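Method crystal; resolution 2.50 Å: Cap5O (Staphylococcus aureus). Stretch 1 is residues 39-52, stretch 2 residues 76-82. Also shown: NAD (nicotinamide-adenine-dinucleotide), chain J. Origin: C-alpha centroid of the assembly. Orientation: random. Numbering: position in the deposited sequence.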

# COMPACT_ATOMS: atom_id res chain seq x y z
N GLY B 39 0.60 40.73 -0.71
CA GLY B 39 -0.33 39.62 -0.88
C GLY B 39 -1.14 39.86 -2.14
O GLY B 39 -1.73 40.93 -2.31
N VAL B 40 -1.18 38.87 -3.04
CA VAL B 40 -1.91 38.95 -4.29
C VAL B 40 -3.02 37.91 -4.37
O VAL B 40 -2.75 36.71 -4.25
CB VAL B 40 -0.97 38.89 -5.52
CG1 VAL B 40 -1.75 38.84 -6.83
CG2 VAL B 40 -0.01 40.07 -5.53
N ASP B 41 -4.27 38.37 -4.63
CA ASP B 41 -5.47 37.55 -4.85
C ASP B 41 -6.41 38.19 -5.87
O ASP B 41 -6.64 39.40 -5.82
CB ASP B 41 -6.23 37.28 -3.55
CG ASP B 41 -6.99 35.98 -3.59
OD1 ASP B 41 -7.97 35.90 -4.35
OD2 ASP B 41 -6.57 35.03 -2.91
N ILE B 42 -6.96 37.37 -6.78
CA ILE B 42 -7.91 37.79 -7.82
C ILE B 42 -9.33 37.99 -7.26
O ILE B 42 -10.15 38.62 -7.92
CB ILE B 42 -7.88 36.89 -9.08
CG1 ILE B 42 -8.00 35.40 -8.73
CG2 ILE B 42 -6.62 37.16 -9.91
CD1 ILE B 42 -8.62 34.53 -9.79
N ASN B 43 -9.62 37.44 -6.05
CA ASN B 43 -10.93 37.61 -5.42
C ASN B 43 -11.01 38.96 -4.68
O ASN B 43 -10.34 39.15 -3.67
CB ASN B 43 -11.28 36.44 -4.50
CG ASN B 43 -12.74 36.36 -4.10
OD1 ASN B 43 -13.50 37.30 -4.22
ND2 ASN B 43 -13.19 35.22 -3.61
N GLN B 44 -11.83 39.89 -5.20
CA GLN B 44 -12.01 41.22 -4.63
C GLN B 44 -12.65 41.15 -3.24
O GLN B 44 -12.29 41.93 -2.37
CB GLN B 44 -12.85 42.11 -5.57
CG GLN B 44 -12.79 43.62 -5.27
CD GLN B 44 -11.51 44.25 -5.78
OE1 GLN B 44 -10.68 44.71 -5.01
NE2 GLN B 44 -11.29 44.22 -7.09
N GLN B 45 -13.58 40.20 -3.03
CA GLN B 45 -14.24 39.97 -1.75
C GLN B 45 -13.19 39.68 -0.67
O GLN B 45 -13.25 40.27 0.41
CB GLN B 45 -15.25 38.82 -1.87
CG GLN B 45 -15.95 38.38 -0.58
CD GLN B 45 -17.21 37.58 -0.87
OE1 GLN B 45 -18.31 37.90 -0.39
NE2 GLN B 45 -17.09 36.54 -1.70
N THR B 46 -12.19 38.84 -1.00
CA THR B 46 -11.04 38.47 -0.17
C THR B 46 -10.21 39.72 0.16
O THR B 46 -9.91 39.96 1.33
CB THR B 46 -10.24 37.32 -0.86
OG1 THR B 46 -11.01 36.13 -0.77
CG2 THR B 46 -8.85 37.08 -0.25
N ILE B 47 -9.84 40.50 -0.89
CA ILE B 47 -9.05 41.74 -0.80
C ILE B 47 -9.77 42.82 0.06
O ILE B 47 -9.12 43.46 0.89
CB ILE B 47 -8.64 42.24 -2.21
CG1 ILE B 47 -7.76 41.21 -2.97
CG2 ILE B 47 -8.00 43.66 -2.17
CD1 ILE B 47 -6.30 40.89 -2.36
N ASP B 48 -11.10 42.97 -0.13
CA ASP B 48 -11.91 43.92 0.64
C ASP B 48 -11.91 43.57 2.11
O ASP B 48 -11.70 44.44 2.94
CB ASP B 48 -13.35 44.00 0.08
CG ASP B 48 -13.50 44.64 -1.29
OD1 ASP B 48 -12.49 45.21 -1.81
OD2 ASP B 48 -14.60 44.55 -1.87
N LYS B 49 -12.10 42.28 2.43
CA LYS B 49 -12.06 41.73 3.78
C LYS B 49 -10.70 42.04 4.42
O LYS B 49 -10.64 42.62 5.51
CB LYS B 49 -12.32 40.21 3.74
CG LYS B 49 -12.67 39.59 5.10
CD LYS B 49 -13.91 38.69 5.02
CE LYS B 49 -14.03 37.73 6.19
NZ LYS B 49 -14.38 38.40 7.47
N LEU B 50 -9.61 41.74 3.69
CA LEU B 50 -8.23 41.97 4.12
C LEU B 50 -7.91 43.45 4.33
O LEU B 50 -7.43 43.82 5.40
CB LEU B 50 -7.22 41.26 3.20
CG LEU B 50 -7.18 39.73 3.32
CD1 LEU B 50 -6.46 39.12 2.17
CD2 LEU B 50 -6.59 39.30 4.64
N GLN B 51 -8.26 44.30 3.34
CA GLN B 51 -8.07 45.75 3.41
C GLN B 51 -8.88 46.40 4.54
O GLN B 51 -8.45 47.41 5.08
CB GLN B 51 -8.34 46.41 2.06
CG GLN B 51 -7.08 46.45 1.20
CD GLN B 51 -7.28 46.79 -0.25
OE1 GLN B 51 -6.31 46.96 -1.01
NE2 GLN B 51 -8.54 46.91 -0.70
N ASN B 52 -9.99 45.76 4.96
CA ASN B 52 -10.84 46.18 6.07
C ASN B 52 -10.38 45.57 7.43
O ASN B 52 -11.10 45.62 8.43
CB ASN B 52 -12.31 45.85 5.77
CG ASN B 52 -13.33 46.57 6.62
OD1 ASN B 52 -14.18 45.94 7.25
ND2 ASN B 52 -13.26 47.91 6.65
N LYS B 76 0.88 44.37 2.80
CA LYS B 76 -0.04 45.11 1.95
C LYS B 76 -0.64 44.08 1.01
O LYS B 76 0.01 43.09 0.69
CB LYS B 76 0.67 46.22 1.15
CG LYS B 76 1.55 47.16 1.99
CD LYS B 76 0.78 48.28 2.69
CE LYS B 76 1.67 49.13 3.57
NZ LYS B 76 2.81 49.74 2.81
N VAL B 77 -1.86 44.31 0.58
CA VAL B 77 -2.59 43.40 -0.30
C VAL B 77 -2.96 44.12 -1.60
O VAL B 77 -2.99 45.35 -1.63
CB VAL B 77 -3.82 42.72 0.40
CG1 VAL B 77 -3.41 41.83 1.57
CG2 VAL B 77 -4.92 43.70 0.78
N SER B 78 -3.22 43.34 -2.68
CA SER B 78 -3.56 43.84 -4.03
C SER B 78 -4.12 42.68 -4.91
O SER B 78 -3.96 41.51 -4.57
CB SER B 78 -2.32 44.45 -4.69
OG SER B 78 -2.62 45.10 -5.91
N THR B 79 -4.77 43.04 -6.04
CA THR B 79 -5.28 42.09 -7.04
C THR B 79 -4.24 41.94 -8.16
O THR B 79 -4.38 41.10 -9.05
CB THR B 79 -6.60 42.60 -7.64
OG1 THR B 79 -6.41 43.91 -8.19
CG2 THR B 79 -7.77 42.56 -6.64
N THR B 80 -3.17 42.76 -8.07
CA THR B 80 -2.10 42.86 -9.05
C THR B 80 -0.73 42.58 -8.42
O THR B 80 -0.42 43.14 -7.36
CB THR B 80 -2.16 44.29 -9.67
OG1 THR B 80 -3.49 44.57 -10.12
CG2 THR B 80 -1.18 44.50 -10.81
N PRO B 81 0.16 41.81 -9.08
CA PRO B 81 1.52 41.66 -8.55
C PRO B 81 2.33 42.92 -8.86
O PRO B 81 1.91 43.76 -9.64
CB PRO B 81 2.08 40.45 -9.33
CG PRO B 81 0.97 39.95 -10.18
CD PRO B 81 0.02 41.08 -10.35
N GLU B 82 3.48 43.05 -8.22
CA GLU B 82 4.38 44.18 -8.46
C GLU B 82 5.81 43.62 -8.37
O GLU B 82 6.00 42.50 -7.89
CB GLU B 82 4.16 45.32 -7.44
CG GLU B 82 2.78 45.96 -7.37
CD GLU B 82 2.48 46.81 -6.16
OE1 GLU B 82 3.19 46.66 -5.14
OE2 GLU B 82 1.48 47.56 -6.19
PA NAD J . -7.55 28.25 -1.34
O1A NAD J . -8.68 28.05 -2.27
O2A NAD J . -8.01 28.36 0.06
O5B NAD J . -6.77 29.59 -1.76
C5B NAD J . -6.48 29.89 -3.10
C4B NAD J . -6.56 31.39 -3.26
O4B NAD J . -5.84 31.78 -4.41
C3B NAD J . -8.00 31.90 -3.42
O3B NAD J . -8.20 33.02 -2.57
C2B NAD J . -8.04 32.37 -4.87
O2B NAD J . -8.93 33.44 -5.09
C1B NAD J . -6.59 32.76 -5.12
N9A NAD J . -6.27 32.71 -6.55
C8A NAD J . -6.71 31.77 -7.46
N7A NAD J . -6.11 32.00 -8.65
C5A NAD J . -5.31 33.08 -8.51
C6A NAD J . -4.49 33.76 -9.41
N6A NAD J . -4.42 33.31 -10.67
N1A NAD J . -3.75 34.86 -8.98
C2A NAD J . -3.83 35.28 -7.66
N3A NAD J . -4.64 34.61 -6.77
C4A NAD J . -5.37 33.53 -7.19
O3 NAD J . -6.48 27.05 -1.56
PN NAD J . -5.40 26.61 -0.47
O1N NAD J . -6.07 25.70 0.49
O2N NAD J . -4.67 27.81 0.02
O5D NAD J . -4.40 25.71 -1.31
C5D NAD J . -3.95 26.10 -2.58
C4D NAD J . -3.23 24.90 -3.20
O4D NAD J . -2.12 24.53 -2.39
C3D NAD J . -4.06 23.63 -3.25
O3D NAD J . -5.07 23.57 -4.25
C2D NAD J . -2.97 22.61 -3.47
O2D NAD J . -2.42 22.81 -4.74
C1D NAD J . -1.92 23.13 -2.49
N1N NAD J . -2.11 22.40 -1.22
C2N NAD J . -2.86 22.92 -0.19
C3N NAD J . -3.04 22.17 0.99
C7N NAD J . -3.46 22.84 2.26
O7N NAD J . -2.76 22.51 3.44
N7N NAD J . -4.49 23.70 2.26
C4N NAD J . -2.48 20.88 1.09
C5N NAD J . -1.75 20.35 0.02
C6N NAD J . -1.59 21.12 -1.13

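The apolar centre of the contact is Val-77, which loses 104 Å² to the other stretch, the most of any residue here. Its side chain leaves the strand on the face turned to helix 44-51. Ile-47 and Leu-50, one helical turn apart, both point toward the strand: Ile-47 CD1 lies 4.1 Å from Val-77 CB, and Leu-50 CD1 lies 4.1 Å from Val-77 CG1. Gln-51 adds its aliphatic portion, with Gln-51 CG 3.5 Å from Val-77 CG2. The helix runs nearly antiparallel to strand 76-78 (157°), with the axes 8.6 Å apart at closest approach, a spacing that branched aliphatic side chains fill. Gly-39 shares this face of the sheet; an ideal CB there would sit 3.4 Å from Val-77 CG1, so the absent side chain leaves room for the valine.

Val-40 points to the other face, where Val-40 CG2 packs 3.7 Å from Pro-81 CA. At the outer end of the helix side, Thr-79 turns its methyl inward: Thr-79 CG2 is 3.9 Å from Ile-47 CG1 and also 3.9 Å from Gln-44 NE2.

Between the two faces, parallel strand pairing supplies the polar links. Gly-39 N donates to Lys-76 O (2.8 Å, 168°), Ser-78 N to Gly-39 O (2.9 Å, 137°), and Asp-41 N to Ser-78 O (3.2 Å, 161°). The last bond carries the pairing just beyond the strand, where Thr-79 CA also approaches Asp-41 O at 3.3 Å.

At the polar edge, Asp-41 points away from stretch 2, and its carboxylate accepts from NAD: O2B to OD1 at 2.7 Å, O3B to OD2 at 2.6 Å. Asp-41 OD1 also receives Asn-43 N (2.8 Å), and Asn-43 OD1 caps the helix through a weak bond from Gln-45 N (3.1 Å, 132°). In stretch 2, Thr-80 N donates to Ser-78 OG (3.2 Å), bracing the turn after the strand.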